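Local coordinates for taurocyamine kinase (Schistosoma mansoni, PDB 4WOE), which reversibly transfers phosphate between ATP and the guanidino compound taurocyamine, giving N-phosphotaurocyamine and ADP, at residues 485-490 against 588-593; 546-551 against 579-584. The protein carries 4 engineered substitutions. All coordinates share one frame; numbering follows the deposited sequence.

Contact 1: 485-490 against 588-593. With ADP (adenosine-5'-diphosphate), chain D; NO3 (nitrate ion), chain J.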
# COMPACT_ATOMS: atom_id res chain seq x y z
N VAL A 485 -16.14 23.12 14.28
CA VAL A 485 -15.46 24.10 13.43
C VAL A 485 -13.93 23.91 13.54
O VAL A 485 -13.39 23.82 14.64
CB VAL A 485 -15.81 25.56 13.80
CG1 VAL A 485 -15.32 26.51 12.69
CG2 VAL A 485 -17.30 25.75 14.04
N ARG A 486 -13.26 23.86 12.39
CA ARG A 486 -11.81 23.66 12.36
C ARG A 486 -11.12 24.67 11.45
O ARG A 486 -11.74 25.25 10.57
CB ARG A 486 -11.47 22.25 11.88
CG ARG A 486 -11.69 22.00 10.40
CD ARG A 486 -10.48 22.34 9.49
NE ARG A 486 -10.71 21.82 8.14
CZ ARG A 486 -10.35 22.41 7.01
NH1 ARG A 486 -9.71 23.58 6.99
NH2 ARG A 486 -10.64 21.80 5.86
N VAL A 487 -9.82 24.85 11.67
CA VAL A 487 -8.98 25.60 10.76
C VAL A 487 -7.64 24.91 10.62
O VAL A 487 -7.19 24.23 11.54
CB VAL A 487 -8.70 27.08 11.23
CG1 VAL A 487 -10.00 27.91 11.30
CG2 VAL A 487 -7.88 27.12 12.54
N GLY A 488 -7.01 25.09 9.46
CA GLY A 488 -5.65 24.63 9.25
C GLY A 488 -4.70 25.78 9.50
O GLY A 488 -5.09 26.94 9.39
N ARG A 489 -3.47 25.47 9.88
CA ARG A 489 -2.43 26.48 9.96
C ARG A 489 -1.10 25.86 9.53
O ARG A 489 -0.89 24.64 9.63
CB ARG A 489 -2.32 27.06 11.37
CG ARG A 489 -3.50 27.92 11.84
CD ARG A 489 -3.57 29.24 11.04
NE ARG A 489 -4.56 30.18 11.58
CZ ARG A 489 -5.83 30.28 11.18
NH1 ARG A 489 -6.32 29.49 10.24
NH2 ARG A 489 -6.61 31.20 11.73
N SER A 490 -0.20 26.70 9.03
CA SER A 490 1.15 26.27 8.74
C SER A 490 2.09 27.13 9.58
O SER A 490 1.77 28.28 9.89
CB SER A 490 1.46 26.40 7.25
OG SER A 490 0.52 25.67 6.49
N MET A 588 -0.93 21.79 11.42
CA MET A 588 -1.87 21.90 12.51
C MET A 588 -3.28 21.83 11.97
O MET A 588 -3.56 22.34 10.87
CB MET A 588 -1.71 23.22 13.25
CG MET A 588 -1.13 23.19 14.64
SD MET A 588 -0.92 24.92 15.09
CE MET A 588 0.43 25.43 14.03
N ARG A 589 -4.17 21.22 12.73
CA ARG A 589 -5.59 21.40 12.53
C ARG A 589 -6.20 21.65 13.89
O ARG A 589 -6.18 20.78 14.76
CB ARG A 589 -6.23 20.19 11.86
CG ARG A 589 -5.84 20.06 10.42
CD ARG A 589 -6.37 21.22 9.54
NE ARG A 589 -6.03 20.97 8.14
CZ ARG A 589 -6.65 20.08 7.37
NH1 ARG A 589 -7.66 19.37 7.85
NH2 ARG A 589 -6.26 19.91 6.11
N ILE A 590 -6.73 22.85 14.06
CA ILE A 590 -7.28 23.25 15.34
C ILE A 590 -8.79 23.07 15.28
O ILE A 590 -9.46 23.63 14.40
CB ILE A 590 -6.87 24.69 15.67
CG1 ILE A 590 -5.34 24.80 15.51
CG2 ILE A 590 -7.35 25.08 17.06
CD1 ILE A 590 -4.79 26.24 15.47
N ILE A 591 -9.32 22.26 16.19
CA ILE A 591 -10.71 21.81 16.13
C ILE A 591 -11.50 22.13 17.40
O ILE A 591 -11.01 21.99 18.52
CB ILE A 591 -10.76 20.29 15.88
CG1 ILE A 591 -10.01 19.95 14.59
CG2 ILE A 591 -12.21 19.79 15.83
CD1 ILE A 591 -9.08 18.79 14.72
N SER A 592 -12.74 22.57 17.21
CA SER A 592 -13.67 22.72 18.31
C SER A 592 -14.95 21.96 17.97
O SER A 592 -15.47 22.08 16.86
CB SER A 592 -13.96 24.20 18.58
OG SER A 592 -14.85 24.36 19.67
N MET A 593 -15.44 21.15 18.90
CA MET A 593 -16.69 20.43 18.67
C MET A 593 -17.37 20.11 19.98
O MET A 593 -16.76 20.22 21.04
CB MET A 593 -16.45 19.14 17.85
CG MET A 593 -15.24 18.26 18.24
SD MET A 593 -14.98 16.98 16.94
CE MET A 593 -13.27 16.54 17.08
PB ADP D . -11.07 17.98 7.87
O1B ADP D . -11.03 18.15 9.37
O2B ADP D . -9.82 17.31 7.31
O3B ADP D . -11.47 19.21 7.10
PA ADP D . -12.28 15.48 7.03
O1A ADP D . -13.54 15.36 6.20
O2A ADP D . -10.91 15.29 6.42
O3A ADP D . -12.34 16.97 7.69
O5' ADP D . -12.37 14.43 8.26
C5' ADP D . -11.96 14.79 9.58
C4' ADP D . -12.80 14.08 10.64
O4' ADP D . -13.69 15.02 11.25
C3' ADP D . -13.65 12.95 10.08
O3' ADP D . -13.64 11.87 11.01
C2' ADP D . -15.06 13.51 10.05
O2' ADP D . -16.02 12.47 10.22
C1' ADP D . -15.00 14.44 11.25
N9 ADP D . -16.07 15.47 11.25
C8 ADP D . -16.24 16.46 10.35
N7 ADP D . -17.33 17.21 10.67
C5 ADP D . -17.87 16.70 11.80
C6 ADP D . -19.02 17.00 12.68
N6 ADP D . -19.86 18.04 12.42
N1 ADP D . -19.22 16.20 13.76
C2 ADP D . -18.41 15.17 14.03
N3 ADP D . -17.34 14.84 13.27
C4 ADP D . -17.03 15.55 12.17
N NO3 J . -9.80 18.51 4.20
O1 NO3 J . -10.14 17.38 4.67
O2 NO3 J . -8.74 19.07 4.63
O3 NO3 J . -10.51 19.09 3.30

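Contact 2: 546-551 against 579-584. With ADP (adenosine-5'-diphosphate), chain D.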
# COMPACT_ATOMS: atom_id res chain seq x y z
N PHE A 546 -12.69 11.93 16.20
CA PHE A 546 -11.74 12.82 16.90
C PHE A 546 -10.36 12.88 16.22
O PHE A 546 -9.75 13.95 16.11
CB PHE A 546 -11.57 12.39 18.37
CG PHE A 546 -12.80 12.63 19.22
CD1 PHE A 546 -13.54 13.79 19.08
CD2 PHE A 546 -13.22 11.69 20.14
CE1 PHE A 546 -14.68 14.02 19.85
CE2 PHE A 546 -14.36 11.90 20.91
CZ PHE A 546 -15.09 13.06 20.76
N LEU A 547 -9.86 11.72 15.81
CA LEU A 547 -8.53 11.61 15.23
C LEU A 547 -8.61 11.44 13.72
O LEU A 547 -9.53 10.79 13.21
CB LEU A 547 -7.79 10.43 15.89
CG LEU A 547 -6.54 9.68 15.40
CD1 LEU A 547 -5.48 10.56 14.79
CD2 LEU A 547 -5.94 8.91 16.57
N PHE A 548 -7.68 12.06 13.00
CA PHE A 548 -7.48 11.79 11.57
C PHE A 548 -7.14 10.32 11.28
O PHE A 548 -6.50 9.64 12.09
CB PHE A 548 -6.37 12.70 10.98
CG PHE A 548 -5.00 12.54 11.64
CD1 PHE A 548 -4.59 13.42 12.63
CD2 PHE A 548 -4.12 11.53 11.24
CE1 PHE A 548 -3.33 13.31 13.23
CE2 PHE A 548 -2.86 11.41 11.82
CZ PHE A 548 -2.46 12.30 12.82
N LYS A 549 -7.56 9.84 10.11
CA LYS A 549 -7.27 8.47 9.68
C LYS A 549 -5.88 8.34 9.03
O LYS A 549 -5.30 9.34 8.59
CB LYS A 549 -8.37 7.99 8.72
CG LYS A 549 -8.44 8.73 7.39
CD LYS A 549 -9.80 8.48 6.73
CE LYS A 549 -9.81 8.82 5.24
NZ LYS A 549 -11.20 8.84 4.69
N ASN A 550 -5.35 7.11 9.00
CA ASN A 550 -3.98 6.83 8.55
C ASN A 550 -3.91 5.99 7.26
O ASN A 550 -2.85 5.44 6.90
CB ASN A 550 -3.19 6.11 9.64
CG ASN A 550 -3.39 6.72 11.03
OD1 ASN A 550 -4.17 7.66 11.23
ND2 ASN A 550 -2.67 6.17 12.01
N ASP A 551 -5.03 5.89 6.56
CA ASP A 551 -5.11 5.03 5.38
C ASP A 551 -5.73 5.74 4.19
O ASP A 551 -6.33 5.09 3.33
CB ASP A 551 -5.94 3.80 5.70
CG ASP A 551 -7.37 4.15 6.08
OD1 ASP A 551 -7.59 5.31 6.50
OD2 ASP A 551 -8.26 3.29 5.94
N LEU A 579 -9.43 20.14 20.21
CA LEU A 579 -8.48 19.13 19.76
C LEU A 579 -7.52 19.69 18.73
O LEU A 579 -7.86 20.62 18.00
CB LEU A 579 -9.20 17.92 19.16
CG LEU A 579 -10.40 17.33 19.90
CD1 LEU A 579 -11.68 18.11 19.60
CD2 LEU A 579 -10.56 15.85 19.57
N VAL A 580 -6.32 19.13 18.66
CA VAL A 580 -5.36 19.55 17.66
C VAL A 580 -4.63 18.34 17.03
O VAL A 580 -3.94 17.59 17.72
CB VAL A 580 -4.31 20.53 18.26
CG1 VAL A 580 -3.38 21.03 17.18
CG2 VAL A 580 -4.99 21.72 18.96
N TRP A 581 -4.79 18.14 15.73
CA TRP A 581 -3.95 17.17 15.02
C TRP A 581 -2.62 17.80 14.70
O TRP A 581 -2.57 18.83 14.04
CB TRP A 581 -4.59 16.72 13.72
CG TRP A 581 -5.92 16.16 13.86
CD1 TRP A 581 -6.49 15.65 15.00
CD2 TRP A 581 -6.90 16.03 12.83
NE1 TRP A 581 -7.77 15.21 14.74
CE2 TRP A 581 -8.05 15.43 13.41
CE3 TRP A 581 -6.93 16.37 11.47
CZ2 TRP A 581 -9.20 15.16 12.67
CZ3 TRP A 581 -8.08 16.10 10.73
CH2 TRP A 581 -9.20 15.50 11.34
N VAL A 582 -1.52 17.21 15.16
CA VAL A 582 -0.21 17.72 14.78
C VAL A 582 0.31 16.95 13.58
O VAL A 582 0.41 15.72 13.62
CB VAL A 582 0.81 17.66 15.93
CG1 VAL A 582 2.18 18.13 15.44
CG2 VAL A 582 0.35 18.53 17.10
N CYS A 583 0.60 17.70 12.52
CA CYS A 583 1.24 17.22 11.29
C CYS A 583 0.53 16.04 10.59
O CYS A 583 1.14 15.01 10.31
CB CYS A 583 2.69 16.84 11.59
SG CYS A 583 3.78 16.77 10.13
N GLU A 584 -0.76 16.20 10.31
CA GLU A 584 -1.45 15.31 9.39
C GLU A 584 -1.32 15.90 7.97
O GLU A 584 -0.23 15.88 7.39
CB GLU A 584 -2.92 15.13 9.79
CG GLU A 584 -3.63 14.02 9.01
CD GLU A 584 -4.83 14.53 8.27
OE1 GLU A 584 -5.67 13.71 7.86
OE2 GLU A 584 -4.94 15.77 8.09
PB ADP D . -11.07 17.98 7.87
O1B ADP D . -11.03 18.15 9.37
O2B ADP D . -9.82 17.31 7.31
O3B ADP D . -11.47 19.21 7.10
PA ADP D . -12.28 15.48 7.03
O1A ADP D . -13.54 15.36 6.20
O2A ADP D . -10.91 15.29 6.42
O3A ADP D . -12.34 16.97 7.69
O5' ADP D . -12.37 14.43 8.26
C5' ADP D . -11.96 14.79 9.58
C4' ADP D . -12.80 14.08 10.64
O4' ADP D . -13.69 15.02 11.25
C3' ADP D . -13.65 12.95 10.08
O3' ADP D . -13.64 11.87 11.01
C2' ADP D . -15.06 13.51 10.05
O2' ADP D . -16.02 12.47 10.22
C1' ADP D . -15.00 14.44 11.25
N9 ADP D . -16.07 15.47 11.25
C8 ADP D . -16.24 16.46 10.35
N7 ADP D . -17.33 17.21 10.67
C5 ADP D . -17.87 16.70 11.80
C6 ADP D . -19.02 17.00 12.68
N6 ADP D . -19.86 18.04 12.42
N1 ADP D . -19.22 16.20 13.76
C2 ADP D . -18.41 15.17 14.03
N3 ADP D . -17.34 14.84 13.27
C4 ADP D . -17.03 15.55 12.17
O HOH W 1 -5.18 11.18 6.97

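Contact 1: 485-490 against 588-593
V485 and S592 open an antiparallel ladder that runs on through V487 with I590 to R489 with M588, the two strand axes 4.7 Å apart and their directions 164° from each other. The first two of these hydrogen-bonded pairs are regular; V487 N, for instance, reaches I590 O at 3.0 Å. The ladder slackens toward R489, where the return bond from M588 N to R489 O is weak. In the non-hydrogen-bonded pairs the backbone still meets through CA-H...O contacts, and R486 CA comes within 3.1 Å of I590 O.

These are neighbouring strands of the eight-stranded antiparallel sheet of the phosphagen kinase catalytic domain, and their faces do different work. One carries V485, V487, I590 and S592 against helix 599-614; there V487 CG2 packs on I590 CB at 4.1 Å. The other face, with R486, R589 and I591, looks onto the nucleotide. R486 first lays its CB against I591 CG1, then bends at chi2 (88°) to bring its guanidinium to the beta-phosphate, where NE and NH2 both grip ADP O3B at the group's edge, NE at 2.9 Å. R589 runs alongside, its CD over G488 CA at 3.5 Å, where the neighbouring strand has no side chain. The two guanidinium groups stack with their planes 24° apart and centres 4.4 Å apart. The anions around them would offset their like charges: R589 NH1 binds ADP O2B at 3.0 Å while R589 NH2 holds O2 of a nitrate ion, probably from the crystallisation liquor and also bound by R669; R640 and R669 bind the ADP too. R589 NH2 also makes a salt bridge to D586, just before the strand, and N634 takes a hydrogen bond from R486 NH2.

Contact 2: 546-551 against 579-584
F546 to K549, an irregular loop segment, travels in nearly the same direction as 579-584, the two end-to-end lines only 10° apart, and meets it through side chains and through one backbone carbonyl, that of F546. W581 makes the one direct hydrogen bond: its NE1 gives a nearly straight bond of 2.7 Å to F546 O, in the indole plane and on a lone pair of the carbonyl, which restrains the turn of the ring. Over the indole face comes F548. Its CB sits 3.7 Å above the centroid of the W581 six-membered ring, and its ring turns an edge to the five-membered ring in a T-shaped pair, planes at 75°. With CG between the backbone N and the carbonyl carbon (chi1 59°), the F548 ring takes E584 CG over one face, 3.6 Å from the ring centroid, and L547 CD1 over the other. Beside these apolar contacts, F546 CD1 touches L579 CD2. A water donates to both K549 O and E584 OE1, tying the glutamate to the loop. At its far rim the indole meets the nucleotide, W581 CH2 lying 3.3 Å from ADP C5', so the bond to F546 O and the cover of F548 probably help keep this wall of the ADP site in position.

Overall arrangement
Following the chain from the N terminus, strand 480-489 comes first, then helices 502-517 and 535-543 before the loop 546-551. Contact 2 closes a short excursion of 27 residues, bringing strand 578-582 back against that loop. The chain then turns directly into strand 588-595, whose pairing with 485-490 closes the larger loop of contact 1, with contact 2 nested inside it. Strands 578-582 and 588-595 are themselves sheet neighbours, probably hydrogen-bonded from I591 N to L579 O, and M593 packs on both L579 and F546. Both contacts touch the same ADP, so the middle of the sheet and the loop 546-551 border one nucleotide site.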